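Local coordinates for protein SmhB (Serratia marcescens, PDB 6ZZ5) that is one component of the tripartite alpha-pore-forming toxin Smh and probably takes part in membrane pore formation, at residues R74-Y82 with M281-L292. Numbering follows the deposited sequence.
With EDO (1,2-ethanediol), chain J; EDO (1,2-ethanediol), chain I.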
loop_
_atom_site.group_PDB
_atom_site.type_symbol
_atom_site.label_atom_id
_atom_site.label_comp_id
_atom_site.label_asym_id
_atom_site.label_seq_id
_atom_site.Cartn_x
_atom_site.Cartn_y
_atom_site.Cartn_z
ATOM N N ARG A 74 6.929 11.641 2.271
ATOM C CA ARG A 74 7.862 12.412 3.099
ATOM C C ARG A 74 9.060 11.517 3.457
ATOM O O ARG A 74 10.214 12.038 3.432
ATOM C CB ARG A 74 7.091 12.976 4.290
ATOM C CG ARG A 74 7.960 13.591 5.361
ATOM C CD ARG A 74 8.639 14.803 4.799
ATOM N NE ARG A 74 7.696 15.822 4.370
ATOM C CZ ARG A 74 8.041 16.909 3.678
ATOM N NH1 ARG A 74 7.121 17.805 3.351
ATOM N NH2 ARG A 74 9.303 17.085 3.317
ATOM N N ASN A 75 8.798 10.243 3.810
ATOM C CA ASN A 75 9.855 9.316 4.236
ATOM C C ASN A 75 10.842 9.213 3.067
ATOM O O ASN A 75 12.065 9.201 3.298
ATOM C CB ASN A 75 9.333 7.938 4.598
ATOM C CG ASN A 75 10.478 7.017 4.943
ATOM O OD1 ASN A 75 11.085 7.201 5.986
ATOM N ND2 ASN A 75 10.734 6.019 4.109
ATOM N N VAL A 76 10.347 9.106 1.837
ATOM C CA VAL A 76 11.250 8.954 0.668
ATOM C C VAL A 76 12.088 10.236 0.552
ATOM O O VAL A 76 13.295 10.118 0.227
ATOM C CB VAL A 76 10.469 8.655 -0.632
ATOM C CG1 VAL A 76 11.394 8.665 -1.812
ATOM C CG2 VAL A 76 9.701 7.357 -0.550
ATOM N N THR A 77 11.496 11.403 0.687
ATOM C CA THR A 77 12.230 12.699 0.676
ATOM C C THR A 77 13.304 12.707 1.787
ATOM O O THR A 77 14.428 13.216 1.585
ATOM C CB THR A 77 11.272 13.887 0.877
ATOM O OG1 THR A 77 10.319 13.750 -0.183
ATOM C CG2 THR A 77 11.980 15.230 0.832
ATOM N N ASN A 78 12.978 12.166 2.944
ATOM C CA ASN A 78 13.919 12.137 4.107
ATOM C C ASN A 78 15.097 11.228 3.773
ATOM O O ASN A 78 16.204 11.576 4.122
ATOM C CB ASN A 78 13.229 11.654 5.389
ATOM C CG ASN A 78 12.204 12.629 5.896
ATOM O OD1 ASN A 78 12.212 13.782 5.477
ATOM N ND2 ASN A 78 11.354 12.201 6.818
ATOM N N ILE A 79 14.851 10.073 3.141
ATOM C CA ILE A 79 15.939 9.179 2.708
ATOM C C ILE A 79 16.821 9.982 1.754
ATOM O O ILE A 79 18.028 9.929 1.866
ATOM C CB ILE A 79 15.376 7.899 2.069
ATOM C CG1 ILE A 79 14.585 7.100 3.130
ATOM C CG2 ILE A 79 16.499 7.101 1.446
ATOM C CD1 ILE A 79 13.987 5.842 2.625
ATOM N N GLN A 80 16.221 10.647 0.768
ATOM C CA GLN A 80 16.989 11.407 -0.222
ATOM C C GLN A 80 17.863 12.409 0.543
ATOM O O GLN A 80 19.070 12.496 0.232
ATOM C CB GLN A 80 16.077 12.113 -1.204
ATOM C CG GLN A 80 16.813 12.791 -2.338
ATOM C CD GLN A 80 15.850 13.326 -3.358
ATOM O OE1 GLN A 80 15.585 14.489 -3.328
ATOM N NE2 GLN A 80 15.279 12.479 -4.204
ATOM N N ASP A 81 17.277 13.160 1.461
ATOM C CA ASP A 81 18.009 14.270 2.127
ATOM C C ASP A 81 19.091 13.657 3.021
ATOM O O ASP A 81 20.194 14.238 3.064
ATOM C CB ASP A 81 17.122 15.214 2.919
ATOM C CG ASP A 81 17.962 16.251 3.664
ATOM O OD1 ASP A 81 18.884 16.895 3.040
ATOM O OD2 ASP A 81 17.800 16.278 4.872
ATOM N N TYR A 82 18.820 12.530 3.664
ATOM C CA TYR A 82 19.837 11.839 4.501
ATOM C C TYR A 82 21.058 11.485 3.633
ATOM O O TYR A 82 22.175 11.831 3.975
ATOM C CB TYR A 82 19.333 10.599 5.261
ATOM C CG TYR A 82 20.546 9.947 5.858
ATOM C CD1 TYR A 82 21.117 10.448 7.016
ATOM C CD2 TYR A 82 21.247 8.997 5.144
ATOM C CE1 TYR A 82 22.316 9.951 7.497
ATOM C CE2 TYR A 82 22.466 8.509 5.594
ATOM C CZ TYR A 82 23.024 9.019 6.759
ATOM O OH TYR A 82 24.242 8.571 7.188
ATOM N N MET A 281 10.584 -0.232 7.546
ATOM C CA MET A 281 11.223 1.093 7.279
ATOM C C MET A 281 11.792 1.652 8.572
ATOM O O MET A 281 12.947 2.077 8.535
ATOM C CB MET A 281 10.255 2.094 6.642
ATOM C CG MET A 281 10.929 3.317 6.072
ATOM S SD MET A 281 12.057 2.987 4.713
ATOM C CE MET A 281 13.612 3.318 5.541
ATOM N N ASN A 282 11.021 1.666 9.665
ATOM C CA ASN A 282 11.492 2.155 10.995
ATOM C C ASN A 282 12.705 1.343 11.440
ATOM O O ASN A 282 13.636 1.928 11.973
ATOM C CB ASN A 282 10.360 2.057 12.028
ATOM C CG ASN A 282 10.597 2.759 13.332
ATOM O OD1 ASN A 282 11.694 3.252 13.642
ATOM N ND2 ASN A 282 9.551 2.819 14.126
ATOM N N ASN A 283 12.683 0.017 11.267
ATOM C CA ASN A 283 13.816 -0.845 11.662
ATOM C C ASN A 283 15.072 -0.476 10.849
ATOM O O ASN A 283 16.197 -0.513 11.399
ATOM C CB ASN A 283 13.495 -2.321 11.456
ATOM C CG ASN A 283 12.492 -2.845 12.461
ATOM O OD1 ASN A 283 12.253 -2.218 13.478
ATOM N ND2 ASN A 283 11.920 -3.985 12.139
ATOM N N ALA A 284 14.906 -0.076 9.598
ATOM C CA ALA A 284 16.047 0.309 8.731
ATOM C C ALA A 284 16.620 1.649 9.221
ATOM O O ALA A 284 17.856 1.731 9.406
ATOM C CB ALA A 284 15.628 0.303 7.284
ATOM N N TRP A 285 15.788 2.632 9.551
ATOM C CA TRP A 285 16.302 3.879 10.160
ATOM C C TRP A 285 17.025 3.551 11.467
ATOM O O TRP A 285 18.045 4.168 11.727
ATOM C CB TRP A 285 15.171 4.872 10.403
ATOM C CG TRP A 285 14.691 5.576 9.188
ATOM C CD1 TRP A 285 13.468 5.460 8.574
ATOM C CD2 TRP A 285 15.386 6.626 8.492
ATOM N NE1 TRP A 285 13.373 6.328 7.525
ATOM C CE2 TRP A 285 14.529 7.058 7.442
ATOM C CE3 TRP A 285 16.657 7.192 8.616
ATOM C CZ2 TRP A 285 14.870 8.078 6.562
ATOM C CZ3 TRP A 285 16.987 8.219 7.756
ATOM C CH2 TRP A 285 16.126 8.607 6.710
ATOM N N ASP A 286 16.483 2.630 12.288
ATOM C CA ASP A 286 17.126 2.276 13.575
ATOM C C ASP A 286 18.561 1.772 13.312
ATOM O O ASP A 286 19.473 2.128 14.090
ATOM C CB ASP A 286 16.322 1.242 14.365
ATOM C CG ASP A 286 16.837 1.152 15.789
ATOM O OD1 ASP A 286 16.810 2.186 16.480
ATOM O OD2 ASP A 286 17.299 0.072 16.168
ATOM N N SER A 287 18.748 0.947 12.285
ATOM C CA SER A 287 20.076 0.343 12.001
ATOM C C SER A 287 21.028 1.464 11.581
ATOM O O SER A 287 22.183 1.418 11.986
ATOM C CB SER A 287 20.036 -0.775 11.017
ATOM O OG SER A 287 19.788 -0.294 9.702
ATOM N N LEU A 288 20.549 2.439 10.814
ATOM C CA LEU A 288 21.360 3.576 10.352
ATOM C C LEU A 288 21.717 4.456 11.562
ATOM O O LEU A 288 22.904 4.743 11.730
ATOM C CB LEU A 288 20.625 4.360 9.258
ATOM C CG LEU A 288 21.326 5.626 8.784
ATOM C CD1 LEU A 288 22.635 5.206 8.077
ATOM C CD2 LEU A 288 20.427 6.441 7.877
ATOM N N THR A 289 20.763 4.880 12.382
ATOM C CA THR A 289 21.063 5.769 13.545
ATOM C C THR A 289 22.009 5.066 14.529
ATOM O O THR A 289 22.947 5.715 15.024
ATOM C CB THR A 289 19.787 6.272 14.212
ATOM O OG1 THR A 289 19.072 5.108 14.585
ATOM C CG2 THR A 289 18.942 7.083 13.276
ATOM N N SER A 290 21.787 3.788 14.776
ATOM C CA SER A 290 22.657 2.963 15.651
ATOM C C SER A 290 24.087 2.973 15.117
ATOM O O SER A 290 25.036 3.149 15.936
ATOM C CB SER A 290 22.161 1.561 15.764
ATOM O OG SER A 290 21.047 1.513 16.616
ATOM N N GLU A 291 24.241 2.786 13.804
ATOM C CA GLU A 291 25.590 2.818 13.213
ATOM C C GLU A 291 26.208 4.206 13.456
ATOM O O GLU A 291 27.409 4.278 13.887
ATOM C CB GLU A 291 25.609 2.434 11.741
ATOM C CG GLU A 291 27.039 2.346 11.234
ATOM C CD GLU A 291 27.336 1.934 9.793
ATOM O OE1 GLU A 291 26.500 1.244 9.145
ATOM O OE2 GLU A 291 28.448 2.290 9.317
ATOM N N LEU A 292 25.500 5.273 13.139
ATOM C CA LEU A 292 26.099 6.626 13.198
ATOM C C LEU A 292 26.455 6.958 14.644
ATOM O O LEU A 292 27.505 7.615 14.868
ATOM C CB LEU A 292 25.100 7.643 12.639
ATOM C CG LEU A 292 24.861 7.513 11.146
ATOM C CD1 LEU A 292 23.688 8.407 10.771
ATOM C CD2 LEU A 292 26.122 7.960 10.394
HETATM C C1 EDO J . 28.937 -0.765 6.006
HETATM O O1 EDO J . 28.012 -0.831 4.931
HETATM C C2 EDO J . 28.266 -0.311 7.233
HETATM O O2 EDO J . 27.248 0.631 6.932
HETATM C C1 EDO I . 28.037 4.973 6.838
HETATM O O1 EDO I . 28.263 3.601 6.558
HETATM C C2 EDO I . 26.645 5.220 7.264
HETATM O O2 EDO I . 25.718 4.879 6.251
#
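The indole NE1 of W285 donates to OD1 of N75 at 2.9 Å, with an N-H...O angle of 160°. The acceptor lies close to the indole plane, and the donor sits in the carbonyl plane on a lone pair of OD1, so both groups are well aimed although amide and ring planes stand 82° apart. The other end of the same amide is held more loosely: ND2 gives a weak hydrogen bond to the sulfur SD of M281 at 3.4 Å, which the methionine presents because its chain bends at chi2 and chi3. Oxygen and nitrogen of N75 thus have distinct partners one helical turn apart, evidence for the amide orientation modelled.

W285 is a knob among N75, N78, I79 and Y82. The six-membered part of its indole lies against I79, where I79 CG1 lies 3.6 Å from W285 CZ2, while Y82 CB meets the rim of the ring at CH2. At the M281 end, I79 CD1 and M281 CE approach tip to tip at 3.9 Å.

Farther along, L288 places CD2 over one face of the Y82 ring, 3.7 Å from the centroid and almost on the ring normal, a CH-pi contact. With CG anti to the backbone N, the tyrosine projects toward helix 252-300 until its OH is 3.6 Å from L292 CD1; that hydroxyl is hydrogen-bonded to Q86.

The segments, from helices 44-92 and 252-300, run nearly parallel at 19° with axes 12.8 Å apart, a spacing bridged by large side chains. Helix 321-336 packs on I79, and helix 99-151 on N78 and Y82. In this long helical bundle of an HBL-family protein, the chemistry implies a directional indole-amide bond that would help set the register within an otherwise largely apolar, buried interface.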